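Local coordinates for protein oxidoreductase (Listeria innocua, PDB 3E18) that binds NAD through a Rossmann domain and is probably a dehydrogenase of the GFO/IDH/MocA family whose substrate is unknown, at residues R126-E139 and S296-Y308. Residues are numbered along the deposited sequence; the frame is centred on the assembly and turned at random.
Sequences RWDEDFLIIKEMFE and SLPAPAKLAPSFY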
loop_
_atom_site.group_PDB
_atom_site.type_symbol
_atom_site.label_atom_id
_atom_site.label_comp_id
_atom_site.label_asym_id
_atom_site.label_seq_id
_atom_site.Cartn_x
_atom_site.Cartn_y
_atom_site.Cartn_z
ATOM N N ARG A 126 22.249 5.198 -3.574
ATOM C CA ARG A 126 22.595 4.887 -2.188
ATOM C C ARG A 126 23.096 6.132 -1.457
ATOM O O ARG A 126 23.046 6.193 -0.239
ATOM C CB ARG A 126 23.667 3.817 -2.124
ATOM C CG ARG A 126 23.215 2.465 -2.552
ATOM C CD ARG A 126 24.296 1.462 -2.251
ATOM N NE ARG A 126 24.002 0.179 -2.861
ATOM C CZ ARG A 126 24.626 -0.948 -2.532
ATOM N NH1 ARG A 126 25.593 -0.914 -1.639
ATOM N NH2 ARG A 126 24.325 -2.093 -3.132
ATOM N N TRP A 127 23.541 7.131 -2.217
ATOM C CA TRP A 127 24.008 8.403 -1.666
ATOM C C TRP A 127 22.899 9.475 -1.601
ATOM O O TRP A 127 23.150 10.598 -1.168
ATOM C CB TRP A 127 25.214 8.914 -2.477
ATOM C CG TRP A 127 26.535 8.213 -2.168
ATOM C CD1 TRP A 127 27.529 8.669 -1.346
ATOM C CD2 TRP A 127 26.990 6.947 -2.678
ATOM N NE1 TRP A 127 28.577 7.775 -1.315
ATOM C CE2 TRP A 127 28.278 6.711 -2.126
ATOM C CE3 TRP A 127 26.443 5.993 -3.556
ATOM C CZ2 TRP A 127 29.023 5.554 -2.410
ATOM C CZ3 TRP A 127 27.195 4.829 -3.845
ATOM C CH2 TRP A 127 28.473 4.628 -3.271
ATOM N N ASP A 128 21.687 9.128 -2.030
ATOM C CA ASP A 128 20.551 10.061 -2.006
ATOM C C ASP A 128 20.264 10.531 -0.577
ATOM O O ASP A 128 20.213 9.723 0.350
ATOM C CB ASP A 128 19.301 9.422 -2.617
ATOM C CG ASP A 128 19.196 9.622 -4.125
ATOM O OD1 ASP A 128 20.141 10.158 -4.751
ATOM O OD2 ASP A 128 18.144 9.239 -4.695
ATOM N N GLU A 129 20.120 11.840 -0.405
ATOM C CA GLU A 129 19.948 12.455 0.919
ATOM C C GLU A 129 18.690 11.972 1.667
ATOM O O GLU A 129 18.747 11.630 2.855
ATOM C CB GLU A 129 19.923 13.985 0.772
ATOM C CG GLU A 129 20.346 14.717 2.031
ATOM C CD GLU A 129 20.529 16.224 1.840
ATOM O OE1 GLU A 129 20.675 16.697 0.684
ATOM O OE2 GLU A 129 20.517 16.936 2.869
ATOM N N ASP A 130 17.568 11.903 0.951
ATOM C CA ASP A 130 16.328 11.345 1.510
ATOM C C ASP A 130 16.520 9.919 2.038
ATOM O O ASP A 130 16.040 9.587 3.120
ATOM C CB ASP A 130 15.215 11.364 0.475
ATOM C CG ASP A 130 15.556 10.572 -0.769
ATOM O OD1 ASP A 130 16.551 10.905 -1.451
ATOM O OD2 ASP A 130 14.811 9.634 -1.077
ATOM N N PHE A 131 17.231 9.091 1.278
ATOM C CA PHE A 131 17.493 7.715 1.696
ATOM C C PHE A 131 18.411 7.670 2.918
ATOM O O PHE A 131 18.231 6.840 3.811
ATOM C CB PHE A 131 18.082 6.889 0.527
ATOM C CG PHE A 131 18.678 5.582 0.969
ATOM C CD1 PHE A 131 17.859 4.581 1.491
ATOM C CD2 PHE A 131 20.046 5.365 0.894
ATOM C CE1 PHE A 131 18.399 3.361 1.953
ATOM C CE2 PHE A 131 20.604 4.132 1.352
ATOM C CZ PHE A 131 19.769 3.143 1.873
ATOM N N LEU A 132 19.406 8.557 2.955
ATOM C CA LEU A 132 20.340 8.596 4.076
ATOM C C LEU A 132 19.696 9.091 5.383
ATOM O O LEU A 132 20.101 8.664 6.476
ATOM C CB LEU A 132 21.609 9.382 3.717
ATOM C CG LEU A 132 22.507 8.712 2.653
ATOM C CD1 LEU A 132 23.702 9.593 2.304
ATOM C CD2 LEU A 132 22.977 7.316 3.074
ATOM N N ILE A 133 18.673 9.940 5.261
ATOM C CA ILE A 133 17.783 10.268 6.407
ATOM C C ILE A 133 17.101 9.008 6.961
ATOM O O ILE A 133 17.128 8.778 8.168
ATOM C CB ILE A 133 16.750 11.354 6.044
ATOM C CG1 ILE A 133 17.458 12.688 5.797
ATOM C CG2 ILE A 133 15.701 11.535 7.149
ATOM C CD1 ILE A 133 16.584 13.737 5.150
ATOM N N ILE A 134 16.534 8.176 6.081
ATOM C CA ILE A 134 15.917 6.908 6.505
ATOM C C ILE A 134 16.944 5.956 7.139
ATOM O O ILE A 134 16.659 5.267 8.140
ATOM C CB ILE A 134 15.180 6.202 5.307
ATOM C CG1 ILE A 134 14.155 7.157 4.657
ATOM C CG2 ILE A 134 14.478 4.938 5.751
ATOM C CD1 ILE A 134 13.012 7.589 5.588
ATOM N N LYS A 135 18.137 5.920 6.551
ATOM C CA LYS A 135 19.239 5.117 7.070
ATOM C C LYS A 135 19.639 5.606 8.457
ATOM O O LYS A 135 19.867 4.809 9.354
ATOM C CB LYS A 135 20.434 5.172 6.111
ATOM C CG LYS A 135 21.576 4.244 6.478
ATOM C CD LYS A 135 22.532 4.126 5.301
ATOM C CE LYS A 135 23.412 2.893 5.424
ATOM N NZ LYS A 135 24.519 3.139 6.383
ATOM N N GLU A 136 19.707 6.920 8.632
ATOM C CA GLU A 136 19.946 7.483 9.980
ATOM C C GLU A 136 18.867 7.043 10.985
ATOM O O GLU A 136 19.193 6.528 12.071
ATOM C CB GLU A 136 20.060 9.014 9.923
ATOM C CG GLU A 136 20.291 9.707 11.292
ATOM C CD GLU A 136 21.700 9.527 11.870
ATOM O OE1 GLU A 136 22.571 8.926 11.202
ATOM O OE2 GLU A 136 21.940 10.011 13.002
ATOM N N MET A 137 17.596 7.197 10.599
ATOM C CA MET A 137 16.472 6.782 11.452
ATOM C C MET A 137 16.539 5.297 11.785
ATOM O O MET A 137 16.330 4.910 12.930
ATOM C CB MET A 137 15.119 7.128 10.813
ATOM C CG MET A 137 14.895 8.610 10.602
ATOM S SD MET A 137 13.429 8.990 9.639
ATOM C CE MET A 137 12.147 8.327 10.690
ATOM N N PHE A 138 16.856 4.482 10.780
ATOM C CA PHE A 138 16.910 3.026 10.903
ATOM C C PHE A 138 17.997 2.611 11.896
ATOM O O PHE A 138 17.761 1.787 12.780
ATOM C CB PHE A 138 17.159 2.410 9.507
ATOM C CG PHE A 138 17.021 0.908 9.444
ATOM C CD1 PHE A 138 15.788 0.320 9.191
ATOM C CD2 PHE A 138 18.134 0.084 9.584
ATOM C CE1 PHE A 138 15.659 -1.076 9.131
ATOM C CE2 PHE A 138 18.016 -1.298 9.522
ATOM C CZ PHE A 138 16.778 -1.879 9.292
ATOM N N GLU A 139 19.181 3.200 11.755
ATOM C CA GLU A 139 20.351 2.819 12.561
ATOM C C GLU A 139 20.305 3.385 13.979
ATOM O O GLU A 139 20.675 2.711 14.941
ATOM C CB GLU A 139 21.634 3.278 11.869
ATOM C CG GLU A 139 21.950 2.508 10.600
ATOM C CD GLU A 139 23.087 3.114 9.814
ATOM O OE1 GLU A 139 23.477 4.266 10.103
ATOM O OE2 GLU A 139 23.586 2.432 8.895
ATOM N N SER A 296 11.434 17.073 13.983
ATOM C CA SER A 296 12.017 17.228 12.658
ATOM C C SER A 296 12.685 15.923 12.261
ATOM O O SER A 296 13.041 15.113 13.129
ATOM C CB SER A 296 13.044 18.363 12.649
ATOM O OG SER A 296 12.396 19.622 12.639
ATOM N N LEU A 297 12.810 15.710 10.952
ATOM C CA LEU A 297 13.646 14.652 10.398
ATOM C C LEU A 297 15.102 14.886 10.795
ATOM O O LEU A 297 15.549 16.031 10.801
ATOM C CB LEU A 297 13.531 14.619 8.864
ATOM C CG LEU A 297 12.150 14.269 8.292
ATOM C CD1 LEU A 297 12.064 14.564 6.806
ATOM C CD2 LEU A 297 11.843 12.812 8.549
ATOM N N PRO A 298 15.846 13.805 11.116
ATOM C CA PRO A 298 17.252 13.947 11.481
ATOM C C PRO A 298 18.093 14.395 10.292
ATOM O O PRO A 298 17.610 14.402 9.157
ATOM C CB PRO A 298 17.670 12.527 11.886
ATOM C CG PRO A 298 16.426 11.737 11.967
ATOM C CD PRO A 298 15.419 12.396 11.128
ATOM N N ALA A 299 19.335 14.787 10.570
ATOM C CA ALA A 299 20.336 15.001 9.533
ATOM C C ALA A 299 20.629 13.633 8.912
ATOM O O ALA A 299 20.581 12.614 9.617
ATOM C CB ALA A 299 21.617 15.616 10.140
ATOM N N PRO A 300 20.917 13.598 7.597
ATOM C CA PRO A 300 21.195 12.320 6.929
ATOM C C PRO A 300 22.432 11.630 7.483
ATOM O O PRO A 300 23.372 12.309 7.924
ATOM C CB PRO A 300 21.430 12.735 5.478
ATOM C CG PRO A 300 21.855 14.176 5.567
ATOM C CD PRO A 300 21.000 14.727 6.647
ATOM N N ALA A 301 22.421 10.295 7.498
ATOM C CA ALA A 301 23.615 9.510 7.802
ATOM C C ALA A 301 24.733 9.835 6.800
ATOM O O ALA A 301 24.483 10.389 5.724
ATOM C CB ALA A 301 23.295 8.022 7.763
ATOM N N LYS A 302 25.969 9.517 7.159
ATOM C CA LYS A 302 27.070 9.742 6.228
ATOM C C LYS A 302 27.297 8.505 5.355
ATOM O O LYS A 302 27.336 7.390 5.863
ATOM C CB LYS A 302 28.353 10.127 6.985
ATOM C CG LYS A 302 28.259 11.442 7.756
ATOM C CD LYS A 302 28.149 12.627 6.806
ATOM C CE LYS A 302 27.787 13.905 7.532
ATOM N NZ LYS A 302 27.434 14.976 6.551
ATOM N N LEU A 303 27.390 8.697 4.040
ATOM C CA LEU A 303 27.928 7.646 3.166
ATOM C C LEU A 303 29.176 8.184 2.477
ATOM O O LEU A 303 29.093 9.036 1.573
ATOM C CB LEU A 303 26.897 7.127 2.142
ATOM C CG LEU A 303 27.283 5.829 1.408
ATOM C CD1 LEU A 303 27.710 4.707 2.371
ATOM C CD2 LEU A 303 26.176 5.334 0.523
ATOM N N ALA A 304 30.327 7.695 2.928
ATOM C CA ALA A 304 31.615 8.264 2.521
ATOM C C ALA A 304 32.636 7.193 2.159
ATOM O O ALA A 304 32.697 6.139 2.809
ATOM C CB ALA A 304 32.164 9.192 3.619
ATOM N N PRO A 305 33.458 7.457 1.128
ATOM C CA PRO A 305 33.501 8.635 0.261
ATOM C C PRO A 305 32.491 8.516 -0.864
ATOM O O PRO A 305 31.641 7.628 -0.816
ATOM C CB PRO A 305 34.930 8.591 -0.299
ATOM C CG PRO A 305 35.257 7.147 -0.351
ATOM C CD PRO A 305 34.517 6.487 0.786
ATOM N N SER A 306 32.583 9.397 -1.859
ATOM C CA SER A 306 31.752 9.341 -3.049
ATOM C C SER A 306 31.948 8.003 -3.766
ATOM O O SER A 306 32.919 7.290 -3.501
ATOM C CB SER A 306 32.095 10.499 -3.997
ATOM O OG SER A 306 33.320 10.268 -4.705
ATOM N N PHE A 307 31.011 7.657 -4.645
ATOM C CA PHE A 307 31.101 6.417 -5.425
ATOM C C PHE A 307 32.455 6.283 -6.146
ATOM O O PHE A 307 33.157 5.288 -5.998
ATOM C CB PHE A 307 29.947 6.331 -6.437
ATOM C CG PHE A 307 30.055 5.159 -7.364
ATOM C CD1 PHE A 307 29.539 3.926 -6.988
ATOM C CD2 PHE A 307 30.698 5.276 -8.598
ATOM C CE1 PHE A 307 29.645 2.844 -7.836
ATOM C CE2 PHE A 307 30.819 4.189 -9.451
ATOM C CZ PHE A 307 30.290 2.975 -9.073
ATOM N N TYR A 308 32.821 7.302 -6.908
ATOM C CA TYR A 308 34.038 7.241 -7.706
ATOM C C TYR A 308 35.326 7.279 -6.896
ATOM O O TYR A 308 36.317 6.691 -7.321
ATOM C CB TYR A 308 34.033 8.332 -8.779
ATOM C CG TYR A 308 33.425 7.890 -10.087
ATOM C CD1 TYR A 308 32.260 8.481 -10.571
ATOM C CD2 TYR A 308 34.018 6.875 -10.849
ATOM C CE1 TYR A 308 31.707 8.085 -11.780
ATOM C CE2 TYR A 308 33.476 6.479 -12.055
ATOM C CZ TYR A 308 32.324 7.093 -12.519
ATOM O OH TYR A 308 31.783 6.703 -13.716
HETATM O O HOH W 1 21.720 12.749 12.100
#
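A301 N donates to L132 O at 3.0 Å with a nearly straight N-H (165°), tying the proline-rich segment 296-308 to helix 129-140. Because L132 O also accepts the helical bond from E136 N, it is gripped by two donors from opposite faces of its carbonyl plane, A301 N standing well above that plane. In the short 3-10 segment before the helix, W127 NE1 donates to P305 O at 3.1 Å in a more bent bond (145°); the peptide bond before P305 is cis. A water donates to A299 O and more weakly to E136 OE2, bridging extended chain and helix.

Around these bonds the packing is apolar. The W127 indole is sandwiched: L303 CD2 sits over one face, 3.7 Å from the centroid of the five-membered ring, and F307 CB lies over the six-membered ring on the opposite face, both as CH-pi contacts. L303 CG, anti to the backbone N (chi1 -167°), lies 3.6 Å from W127 NE1, and from there CD2 reaches over the ring; the two side chains cross at about a right angle. The same CD2 comes to 3.3 Å from R126 O, a buried oxygen without a polar partner. Further along, P300 CB meets L132 CB at 3.8 Å while its ring also touches I133 and E129. P298 CG rests 3.7 Å from M137 CG, and L297 borders I133.

The rest of R126 runs elsewhere, to salt bridges with D183 and E327. The whole illustrates how an extended linker can be bound by a helix: leaving strand 292-295, outermost in the mixed sheet within this chain, it passes along helix 129-140 and enters helix 307-315, where F307 meets H122 of the parallel Rossmann sheet edge-to-face, consistent with the two-domain architecture of GFO/IDH/MocA oxidoreductases.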